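Local coordinates for protein similar to yteR (Bacilus subtilis) (Clostridium acetobutylicum, PDB 4WU0) that probably hydrolyses unsaturated rhamnogalacturonan fragments derived from pectin, as a member of glycoside hydrolase family 105, at residues 196-201 against 333-338; 248-253 against 259-264; 302-307 against 312-317. One frame throughout, in Å; residues are numbered along the deposited sequence.

Interaction 1 of 3, residues 196-201 against 333-338; sequences HFWGRA and AYYISE
Trp198 and Tyr335 carry this contact, with His196 adding its CB, and most of it is apolar. Tyr335 CE1 lies over one face of the Trp198 indole, 3.6 Å from Trp198 CG. The two rings meet obliquely, their planes 33° apart and the centroid of the five-membered ring 5.0 Å from that of the phenol. Trp198 reaches this position with CG anti to its own backbone N (chi1 -178°). Its opposite face rests on the start of helix 199-215, through Arg200 CB and the backbone N of Ala201, so the indole lies between the start of that helix and Tyr335 of helix 332-337. On the other side of the phenol, Tyr335 CE2 lies 4.0 Å from His196 CB.

The polar part is mediated by water. Water 1 accepts from the backbone N of His196 at 2.9 Å and is hydrogen-bonded to Tyr335 OH at 2.8 Å. The same hydroxyl pairs with His176 ND1, so two partners fix the phenol tip, and tyrosine suits a site that needs a flat apolar body with a polar end.

Trp198 occupies the N-cap position of helix 199-215, while Tyr335 projects from the short helix 332-337. The arrangement is an aromatic cluster, extended by the ring of His176 against Trp198, at a helix start in the (alpha/alpha)6-barrel fold of this family.

Interaction 2 of 3, residues 248-253 against 259-264; sequences WYQVLD and GNYLEA
Asn260 meets the backbone of Val251 with both ends of its amide. Its OD1 accepts from Val251 N at 3.1 Å, in a nearly straight bond (176°), and its ND2 donates to Val251 O at 2.8 Å. The second bond lies in the amide plane and uses a lone pair of the carbonyl. Having a donor and an acceptor on one short side chain, asparagine can imitate a backbone partner here. OD1 also accepts from Tyr261 N, while ND2 has a further bond to Glu254 O.

At Tyr261 the backbone O takes Gln250 N at 2.8 Å. The side chain stands with CG between its backbone N and carbonyl carbon (chi1 63°), which brings the ring alongside Gln250; Gln250 CB lies over one face, 3.9 Å from the ring centroid, the tyrosine offering a flat surface to the apolar stem of the glutamine. The far end of the glutamine is bound to Tyr335 O through NE2.

Leu262 forms a single backbone bridge with Tyr249. Its CD2 methyl sits over the centre of the Tyr249 ring, 3.6 Å from the centroid and only 9° off the normal, a clear CH-pi contact that suits leucine, whose branched end can set one methyl squarely on a ring.

Glu263 closes the bridge, its N donating to Trp248 O at 3.0 Å. Through OE1 its carboxylate shares water 2 with Gln250 OE1. As N-cap of helix 264-279 it accepts Gly266 N on OE1, while OE2 is hydrogen-bonded to Ser265 OG.

Both segments belong to the connection between helices 223-240 and 264-279. Trp248 packs on Ile270, Val271 and Leu274 of the second helix, Leu262 leans on the end of helix 288-302, and Gln250 and Tyr261 touch Cys317 of strand 311-317.

Interaction 3 of 3, residues 302-307 against 312-317; sequences FILETK and NLNKIC
Ile303 and Leu313 form a non-hydrogen-bonded antiparallel pair with their side chains on the same face of the sheet. They cross at a slant, and their CD1 methyls meet at 3.7 Å. Leu313 CD1 also touches Phe302 CB at 3.7 Å, making one branched tip the meeting point of two residues; leucine and isoleucine suit this face because helices pack upon it.

The phenylalanine ring meets Lys315 obliquely. With CG anti to the carbonyl carbon (chi1 -55°), Phe302 places CD1 3.7 Å from Lys315 CB, so the lysine offers its aliphatic base to the ring while its amino end leads away.

Leu304 and Asn312 share the other face; just beyond the strand, Thr306 crosses Asn312 at about a right angle, its methyl CG2 3.4 Å from Asn312 ND2. The polar ends turn to other partners: Thr306 OG1 to Asp308 and Lys15, Asn312 OD1 to Asn343.

Backbone bonds hold the register. Leu304 and Asn312 bond reciprocally, Leu304 N to Asn312 O at 3.2 Å and Asn312 N to Leu304 O at 2.8 Å, and Asn314 N donates to Phe302 O at 2.7 Å.

This beta hairpin follows directly on helix 288-302. Its second strand, 311-317, is the middle one of three, flanked by 303-305 and 340-341, while the Ile303 and Leu313 face packs against Met8 of helix 4-14 and Phe351 of helix 345-360.

In the fold
Interaction 1 joins distant parts of the chain, and interactions 2 and 3 follow one another between its two segments. The centres of interactions 1 and 2 are about 8 Å apart, and backbone pairing of Phe197 with Leu252 and Gly199 with Gln250 joins them. Interaction 3 lies about 16 Å from interaction 2 and 20 Å from interaction 1. Strand 311-317 links it to both: Lys315 O meets Ala264 N, and Cys317 is bonded through N to Glu263 and through O to Arg200. The three contacts thus tie the starts of helices 199-215 and 264-279, which are not neighbours in the chain, to the small three-stranded sheet and helix 332-337.

Interaction 1 of 3, residues 196-201 against 333-338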
loop_
_atom_site.group_PDB
_atom_site.type_symbol
_atom_site.label_atom_id
_atom_site.label_comp_id
_atom_site.label_asym_id
_atom_site.label_seq_id
_atom_site.Cartn_x
_atom_site.Cartn_y
_atom_site.Cartn_z
ATOM N N HIS A 196 17.737 -0.287 -5.743
ATOM C CA HIS A 196 16.789 -0.888 -6.672
ATOM C C HIS A 196 15.359 -0.407 -6.592
ATOM O O HIS A 196 14.885 0.101 -5.569
ATOM C CB HIS A 196 16.790 -2.418 -6.512
ATOM C CG HIS A 196 18.020 -3.059 -7.056
ATOM N ND1 HIS A 196 18.287 -3.101 -8.405
ATOM C CD2 HIS A 196 19.090 -3.627 -6.440
ATOM C CE1 HIS A 196 19.453 -3.689 -8.603
ATOM N NE2 HIS A 196 19.960 -4.013 -7.423
ATOM N N PHE A 197 14.679 -0.627 -7.710
ATOM C CA PHE A 197 13.242 -0.409 -7.821
ATOM C C PHE A 197 12.533 -1.701 -7.437
ATOM O O PHE A 197 12.538 -2.682 -8.178
ATOM C CB PHE A 197 12.861 0.000 -9.244
ATOM C CG PHE A 197 13.689 1.122 -9.797
ATOM C CD1 PHE A 197 13.689 2.378 -9.193
ATOM C CD2 PHE A 197 14.447 0.925 -10.935
ATOM C CE1 PHE A 197 14.459 3.392 -9.732
ATOM C CE2 PHE A 197 15.226 1.920 -11.475
ATOM C CZ PHE A 197 15.235 3.161 -10.872
ATOM N N TRP A 198 11.945 -1.687 -6.252
ATOM C CA TRP A 198 11.216 -2.832 -5.715
ATOM C C TRP A 198 9.752 -2.715 -6.087
ATOM O O TRP A 198 9.138 -1.666 -5.899
ATOM C CB TRP A 198 11.378 -2.868 -4.195
ATOM C CG TRP A 198 10.713 -4.027 -3.532
ATOM C CD1 TRP A 198 10.608 -5.297 -4.002
ATOM C CD2 TRP A 198 10.035 -4.009 -2.268
ATOM N NE1 TRP A 198 9.917 -6.076 -3.097
ATOM C CE2 TRP A 198 9.557 -5.301 -2.029
ATOM C CE3 TRP A 198 9.789 -3.015 -1.319
ATOM C CZ2 TRP A 198 8.843 -5.631 -0.875
ATOM C CZ3 TRP A 198 9.090 -3.345 -0.187
ATOM C CH2 TRP A 198 8.628 -4.645 0.029
ATOM N N GLY A 199 9.202 -3.792 -6.634
ATOM C CA GLY A 199 7.828 -3.806 -7.096
ATOM C C GLY A 199 6.818 -3.323 -6.073
ATOM O O GLY A 199 6.001 -2.434 -6.345
ATOM N N ARG A 200 6.844 -3.918 -4.887
ATOM C CA ARG A 200 5.836 -3.555 -3.899
ATOM C C ARG A 200 5.977 -2.094 -3.444
ATOM O O ARG A 200 4.973 -1.435 -3.193
ATOM C CB ARG A 200 5.845 -4.507 -2.700
ATOM C CG ARG A 200 4.887 -4.037 -1.609
ATOM C CD ARG A 200 4.345 -5.113 -0.680
ATOM N NE ARG A 200 5.329 -5.659 0.256
ATOM C CZ ARG A 200 5.703 -6.931 0.315
ATOM N NH1 ARG A 200 6.558 -7.309 1.247
ATOM N NH2 ARG A 200 5.198 -7.843 -0.503
ATOM N N ALA A 201 7.192 -1.591 -3.382
ATOM C CA ALA A 201 7.396 -0.192 -2.995
ATOM C C ALA A 201 6.761 0.757 -3.996
ATOM O O ALA A 201 6.062 1.719 -3.610
ATOM C CB ALA A 201 8.839 0.096 -2.830
ATOM N N ALA A 333 20.721 -9.341 -4.796
ATOM C CA ALA A 333 20.756 -10.582 -4.022
ATOM C C ALA A 333 19.885 -10.478 -2.780
ATOM O O ALA A 333 19.154 -11.415 -2.452
ATOM C CB ALA A 333 22.191 -10.969 -3.679
ATOM N N TYR A 334 19.922 -9.328 -2.107
ATOM C CA TYR A 334 19.076 -9.111 -0.948
ATOM C C TYR A 334 17.585 -9.249 -1.314
ATOM O O TYR A 334 16.840 -9.932 -0.613
ATOM C CB TYR A 334 19.337 -7.745 -0.242
ATOM C CG TYR A 334 18.178 -7.484 0.661
ATOM C CD1 TYR A 334 18.001 -8.247 1.823
ATOM C CD2 TYR A 334 17.173 -6.597 0.290
ATOM C CE1 TYR A 334 16.871 -8.121 2.590
ATOM C CE2 TYR A 334 16.028 -6.459 1.066
ATOM C CZ TYR A 334 15.879 -7.227 2.191
ATOM O OH TYR A 334 14.733 -7.091 2.933
ATOM N N TYR A 335 17.131 -8.594 -2.381
ATOM C CA TYR A 335 15.698 -8.628 -2.693
ATOM C C TYR A 335 15.248 -10.031 -3.085
ATOM O O TYR A 335 14.118 -10.407 -2.824
ATOM C CB TYR A 335 15.317 -7.613 -3.771
ATOM C CG TYR A 335 15.204 -6.209 -3.234
ATOM C CD1 TYR A 335 14.091 -5.811 -2.498
ATOM C CD2 TYR A 335 16.224 -5.275 -3.429
ATOM C CE1 TYR A 335 13.984 -4.535 -1.996
ATOM C CE2 TYR A 335 16.120 -4.006 -2.929
ATOM C CZ TYR A 335 15.009 -3.631 -2.204
ATOM O OH TYR A 335 14.891 -2.348 -1.685
ATOM N N ILE A 336 16.128 -10.800 -3.708
ATOM C CA ILE A 336 15.791 -12.170 -4.093
ATOM C C ILE A 336 15.851 -13.107 -2.879
ATOM O O ILE A 336 15.245 -14.189 -2.884
ATOM C CB ILE A 336 16.748 -12.625 -5.219
ATOM C CG1 ILE A 336 16.623 -11.678 -6.418
ATOM C CG2 ILE A 336 16.503 -14.063 -5.636
ATOM C CD1 ILE A 336 15.213 -11.355 -6.838
ATOM N N SER A 337 16.563 -12.695 -1.828
ATOM C CA SER A 337 16.754 -13.567 -0.666
ATOM C C SER A 337 15.513 -13.703 0.215
ATOM O O SER A 337 15.423 -14.645 1.025
ATOM C CB SER A 337 17.914 -13.081 0.214
ATOM O OG SER A 337 17.507 -11.967 1.007
ATOM N N GLU A 338 14.569 -12.772 0.104
ATOM C CA GLU A 338 13.438 -12.778 1.031
ATOM C C GLU A 338 12.412 -13.843 0.619
ATOM O O GLU A 338 12.350 -14.230 -0.550
ATOM C CB GLU A 338 12.791 -11.392 1.135
ATOM C CG GLU A 338 13.670 -10.300 1.797
ATOM C CD GLU A 338 13.759 -10.406 3.313
ATOM O OE1 GLU A 338 13.517 -11.499 3.870
ATOM O OE2 GLU A 338 14.102 -9.389 3.968
HETATM O O HOH W 1 16.134 -0.459 -3.278
#

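Interaction 2 of 3, residues 248-253 against 259-264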
loop_
_atom_site.group_PDB
_atom_site.type_symbol
_atom_site.label_atom_id
_atom_site.label_comp_id
_atom_site.label_asym_id
_atom_site.label_seq_id
_atom_site.Cartn_x
_atom_site.Cartn_y
_atom_site.Cartn_z
ATOM N N TRP A 248 4.365 -7.712 -13.206
ATOM C CA TRP A 248 5.598 -7.040 -12.843
ATOM C C TRP A 248 6.522 -7.889 -11.974
ATOM O O TRP A 248 6.067 -8.740 -11.217
ATOM C CB TRP A 248 5.283 -5.702 -12.146
ATOM C CG TRP A 248 4.815 -4.658 -13.119
ATOM C CD1 TRP A 248 5.585 -3.732 -13.741
ATOM C CD2 TRP A 248 3.472 -4.442 -13.584
ATOM N NE1 TRP A 248 4.823 -2.973 -14.577
ATOM C CE2 TRP A 248 3.524 -3.381 -14.509
ATOM C CE3 TRP A 248 2.239 -5.053 -13.321
ATOM C CZ2 TRP A 248 2.375 -2.893 -15.171
ATOM C CZ3 TRP A 248 1.107 -4.587 -13.988
ATOM C CH2 TRP A 248 1.191 -3.522 -14.911
ATOM N N TYR A 249 7.820 -7.623 -12.105
ATOM C CA TYR A 249 8.861 -8.312 -11.353
ATOM C C TYR A 249 9.135 -7.716 -9.989
ATOM O O TYR A 249 8.910 -6.522 -9.748
ATOM C CB TYR A 249 10.162 -8.283 -12.137
ATOM C CG TYR A 249 10.175 -9.202 -13.321
ATOM C CD1 TYR A 249 10.540 -10.527 -13.171
ATOM C CD2 TYR A 249 9.821 -8.742 -14.587
ATOM C CE1 TYR A 249 10.561 -11.375 -14.246
ATOM C CE2 TYR A 249 9.846 -9.588 -15.663
ATOM C CZ TYR A 249 10.192 -10.903 -15.478
ATOM O OH TYR A 249 10.211 -11.766 -16.551
ATOM N N GLN A 250 9.641 -8.565 -9.099
ATOM C CA GLN A 250 10.150 -8.141 -7.786
ATOM C C GLN A 250 11.153 -6.989 -7.887
ATOM O O GLN A 250 11.007 -5.981 -7.188
ATOM C CB GLN A 250 10.791 -9.358 -7.100
ATOM C CG GLN A 250 11.644 -9.107 -5.889
ATOM C CD GLN A 250 10.827 -8.947 -4.621
ATOM O OE1 GLN A 250 9.657 -8.568 -4.673
ATOM N NE2 GLN A 250 11.457 -9.171 -3.474
ATOM N N VAL A 251 12.168 -7.135 -8.738
ATOM C CA VAL A 251 13.071 -6.028 -9.060
ATOM C C VAL A 251 12.649 -5.541 -10.458
ATOM O O VAL A 251 12.881 -6.207 -11.473
ATOM C CB VAL A 251 14.550 -6.419 -9.009
ATOM C CG1 VAL A 251 15.436 -5.203 -9.306
ATOM C CG2 VAL A 251 14.888 -6.994 -7.649
ATOM N N LEU A 252 11.964 -4.405 -10.487
ATOM C CA LEU A 252 11.089 -4.051 -11.612
ATOM C C LEU A 252 11.739 -4.008 -12.987
ATOM O O LEU A 252 11.126 -4.416 -13.982
ATOM C CB LEU A 252 10.443 -2.686 -11.354
ATOM C CG LEU A 252 9.330 -2.701 -10.314
ATOM C CD1 LEU A 252 9.004 -1.287 -9.796
ATOM C CD2 LEU A 252 8.095 -3.349 -10.876
ATOM N N ASP A 253 12.952 -3.465 -13.039
ATOM C CA ASP A 253 13.627 -3.208 -14.300
ATOM C C ASP A 253 14.661 -4.259 -14.678
ATOM O O ASP A 253 15.387 -4.066 -15.644
ATOM C CB ASP A 253 14.303 -1.831 -14.264
ATOM C CG ASP A 253 15.394 -1.739 -13.214
ATOM O OD1 ASP A 253 15.288 -2.458 -12.201
ATOM O OD2 ASP A 253 16.340 -0.923 -13.388
ATOM N N GLY A 259 17.099 -15.218 -11.003
ATOM C CA GLY A 259 16.678 -15.028 -9.638
ATOM C C GLY A 259 15.446 -14.151 -9.542
ATOM O O GLY A 259 14.660 -14.279 -8.598
ATOM N N ASN A 260 15.267 -13.239 -10.501
ATOM C CA ASN A 260 14.119 -12.334 -10.429
ATOM C C ASN A 260 12.862 -13.140 -10.706
ATOM O O ASN A 260 12.939 -14.227 -11.289
ATOM C CB ASN A 260 14.254 -11.206 -11.455
ATOM C CG ASN A 260 13.557 -9.917 -11.034
ATOM O OD1 ASN A 260 12.783 -9.873 -10.075
ATOM N ND2 ASN A 260 13.828 -8.850 -11.779
ATOM N N TYR A 261 11.714 -12.602 -10.312
ATOM C CA TYR A 261 10.448 -13.328 -10.422
ATOM C C TYR A 261 9.289 -12.354 -10.482
ATOM O O TYR A 261 9.366 -11.247 -9.929
ATOM C CB TYR A 261 10.277 -14.300 -9.251
ATOM C CG TYR A 261 10.201 -13.674 -7.878
ATOM C CD1 TYR A 261 11.351 -13.349 -7.164
ATOM C CD2 TYR A 261 8.966 -13.439 -7.278
ATOM C CE1 TYR A 261 11.269 -12.804 -5.908
ATOM C CE2 TYR A 261 8.869 -12.901 -6.032
ATOM C CZ TYR A 261 10.025 -12.578 -5.337
ATOM O OH TYR A 261 9.921 -12.034 -4.090
ATOM N N LEU A 262 8.224 -12.786 -11.150
ATOM C CA LEU A 262 6.980 -12.036 -11.186
ATOM C C LEU A 262 6.362 -12.101 -9.806
ATOM O O LEU A 262 6.173 -13.189 -9.257
ATOM C CB LEU A 262 6.042 -12.643 -12.252
ATOM C CG LEU A 262 6.607 -12.699 -13.667
ATOM C CD1 LEU A 262 5.666 -13.447 -14.592
ATOM C CD2 LEU A 262 6.859 -11.299 -14.203
ATOM N N GLU A 263 6.053 -10.935 -9.239
ATOM C CA GLU A 263 5.673 -10.853 -7.830
ATOM C C GLU A 263 4.259 -10.292 -7.683
ATOM O O GLU A 263 3.886 -9.289 -8.307
ATOM C CB GLU A 263 6.724 -10.042 -7.056
ATOM C CG GLU A 263 6.614 -10.140 -5.541
ATOM C CD GLU A 263 5.529 -9.262 -4.941
ATOM O OE1 GLU A 263 5.331 -8.153 -5.459
ATOM O OE2 GLU A 263 4.884 -9.663 -3.921
ATOM N N ALA A 264 3.468 -10.957 -6.848
ATOM C CA ALA A 264 2.019 -10.763 -6.848
ATOM C C ALA A 264 1.541 -9.510 -6.142
ATOM O O ALA A 264 0.544 -8.897 -6.562
ATOM C CB ALA A 264 1.333 -11.980 -6.230
HETATM O O HOH W 2 7.705 -6.598 -5.437
#

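Interaction 3 of 3, residues 302-307 against 312-317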
loop_
_atom_site.group_PDB
_atom_site.type_symbol
_atom_site.label_atom_id
_atom_site.label_comp_id
_atom_site.label_asym_id
_atom_site.label_seq_id
_atom_site.Cartn_x
_atom_site.Cartn_y
_atom_site.Cartn_z
ATOM N N PHE A 302 -0.837 -15.933 -10.713
ATOM C CA PHE A 302 -0.764 -15.981 -9.245
ATOM C C PHE A 302 -1.893 -16.740 -8.532
ATOM O O PHE A 302 -1.763 -17.052 -7.349
ATOM C CB PHE A 302 -0.673 -14.577 -8.687
ATOM C CG PHE A 302 0.462 -13.757 -9.243
ATOM C CD1 PHE A 302 1.761 -14.230 -9.245
ATOM C CD2 PHE A 302 0.217 -12.496 -9.752
ATOM C CE1 PHE A 302 2.778 -13.457 -9.739
ATOM C CE2 PHE A 302 1.242 -11.728 -10.258
ATOM C CZ PHE A 302 2.521 -12.196 -10.232
ATOM N N ILE A 303 -3.003 -17.001 -9.213
ATOM C CA ILE A 303 -4.135 -17.676 -8.586
ATOM C C ILE A 303 -4.186 -19.161 -8.948
ATOM O O ILE A 303 -4.098 -19.528 -10.110
ATOM C CB ILE A 303 -5.482 -16.996 -9.006
ATOM C CG1 ILE A 303 -5.547 -15.561 -8.499
ATOM C CG2 ILE A 303 -6.679 -17.787 -8.519
ATOM C CD1 ILE A 303 -5.695 -15.417 -7.011
ATOM N N LEU A 304 -4.355 -20.011 -7.935
ATOM C CA LEU A 304 -4.611 -21.424 -8.122
ATOM C C LEU A 304 -5.815 -21.823 -7.267
ATOM O O LEU A 304 -5.896 -21.468 -6.080
ATOM C CB LEU A 304 -3.405 -22.282 -7.703
ATOM C CG LEU A 304 -2.163 -22.264 -8.604
ATOM C CD1 LEU A 304 -1.040 -23.109 -7.978
ATOM C CD2 LEU A 304 -2.504 -22.776 -10.008
ATOM N N GLU A 305 -6.704 -22.601 -7.866
ATOM C CA GLU A 305 -7.856 -23.149 -7.168
ATOM C C GLU A 305 -7.454 -24.347 -6.309
ATOM O O GLU A 305 -6.740 -25.236 -6.764
ATOM C CB GLU A 305 -8.934 -23.572 -8.185
ATOM C CG GLU A 305 -10.201 -24.113 -7.570
ATOM C CD GLU A 305 -11.223 -24.524 -8.621
ATOM O OE1 GLU A 305 -10.825 -24.696 -9.793
ATOM O OE2 GLU A 305 -12.410 -24.681 -8.275
ATOM N N THR A 306 -7.943 -24.383 -5.070
ATOM C CA THR A 306 -7.764 -25.549 -4.228
ATOM C C THR A 306 -8.977 -26.481 -4.365
ATOM O O THR A 306 -9.994 -26.117 -4.933
ATOM C CB THR A 306 -7.467 -25.146 -2.763
ATOM O OG1 THR A 306 -8.390 -24.152 -2.317
ATOM C CG2 THR A 306 -6.082 -24.546 -2.650
ATOM N N LYS A 307 -8.853 -27.703 -3.864
ATOM C CA LYS A 307 -9.820 -28.744 -4.181
ATOM C C LYS A 307 -11.223 -28.458 -3.667
ATOM O O LYS A 307 -12.198 -29.037 -4.159
ATOM C CB LYS A 307 -9.332 -30.075 -3.626
ATOM C CG LYS A 307 -8.117 -30.620 -4.359
ATOM C CD LYS A 307 -8.520 -31.577 -5.476
ATOM C CE LYS A 307 -7.297 -32.127 -6.203
ATOM N NZ LYS A 307 -6.639 -31.082 -7.033
ATOM N N ASN A 312 -6.001 -19.870 -3.763
ATOM C CA ASN A 312 -4.764 -19.345 -3.191
ATOM C C ASN A 312 -4.190 -18.252 -4.051
ATOM O O ASN A 312 -4.278 -18.294 -5.269
ATOM C CB ASN A 312 -3.679 -20.426 -3.120
ATOM C CG ASN A 312 -3.972 -21.505 -2.124
ATOM O OD1 ASN A 312 -4.804 -21.358 -1.218
ATOM N ND2 ASN A 312 -3.275 -22.622 -2.284
ATOM N N LEU A 313 -3.607 -17.254 -3.408
ATOM C CA LEU A 313 -2.788 -16.274 -4.105
ATOM C C LEU A 313 -1.323 -16.595 -3.834
ATOM O O LEU A 313 -0.887 -16.619 -2.700
ATOM C CB LEU A 313 -3.102 -14.859 -3.634
ATOM C CG LEU A 313 -2.341 -13.722 -4.328
ATOM C CD1 LEU A 313 -2.735 -13.572 -5.767
ATOM C CD2 LEU A 313 -2.570 -12.406 -3.588
ATOM N N ASN A 314 -0.575 -16.840 -4.899
ATOM C CA ASN A 314 0.812 -17.259 -4.792
ATOM C C ASN A 314 1.792 -16.158 -5.187
ATOM O O ASN A 314 1.405 -15.172 -5.800
ATOM C CB ASN A 314 1.020 -18.441 -5.748
ATOM C CG ASN A 314 0.125 -19.640 -5.432
ATOM O OD1 ASN A 314 -0.744 -20.035 -6.226
ATOM N ND2 ASN A 314 0.389 -20.264 -4.326
ATOM N N LYS A 315 3.065 -16.388 -4.874
ATOM C CA LYS A 315 4.206 -15.601 -5.345
ATOM C C LYS A 315 4.261 -14.207 -4.752
ATOM O O LYS A 315 4.559 -13.221 -5.447
ATOM C CB LYS A 315 4.250 -15.533 -6.872
ATOM C CG LYS A 315 3.993 -16.866 -7.594
ATOM C CD LYS A 315 4.979 -17.962 -7.169
ATOM C CE LYS A 315 4.695 -19.246 -7.943
ATOM N NZ LYS A 315 5.651 -20.335 -7.605
ATOM N N ILE A 316 4.063 -14.149 -3.442
ATOM C CA ILE A 316 4.080 -12.877 -2.732
ATOM C C ILE A 316 5.385 -12.742 -1.948
ATOM O O ILE A 316 5.756 -13.614 -1.191
ATOM C CB ILE A 316 2.898 -12.788 -1.758
ATOM C CG1 ILE A 316 1.561 -13.006 -2.483
ATOM C CG2 ILE A 316 2.941 -11.482 -1.006
ATOM C CD1 ILE A 316 0.470 -13.435 -1.545
ATOM N N CYS A 317 6.078 -11.628 -2.128
ATOM C CA CYS A 317 7.279 -11.389 -1.326
ATOM C C CYS A 317 6.841 -11.168 0.115
ATOM O O CYS A 317 6.097 -10.241 0.386
ATOM C CB CYS A 317 8.021 -10.154 -1.834
ATOM S SG CYS A 317 9.432 -9.745 -0.747
#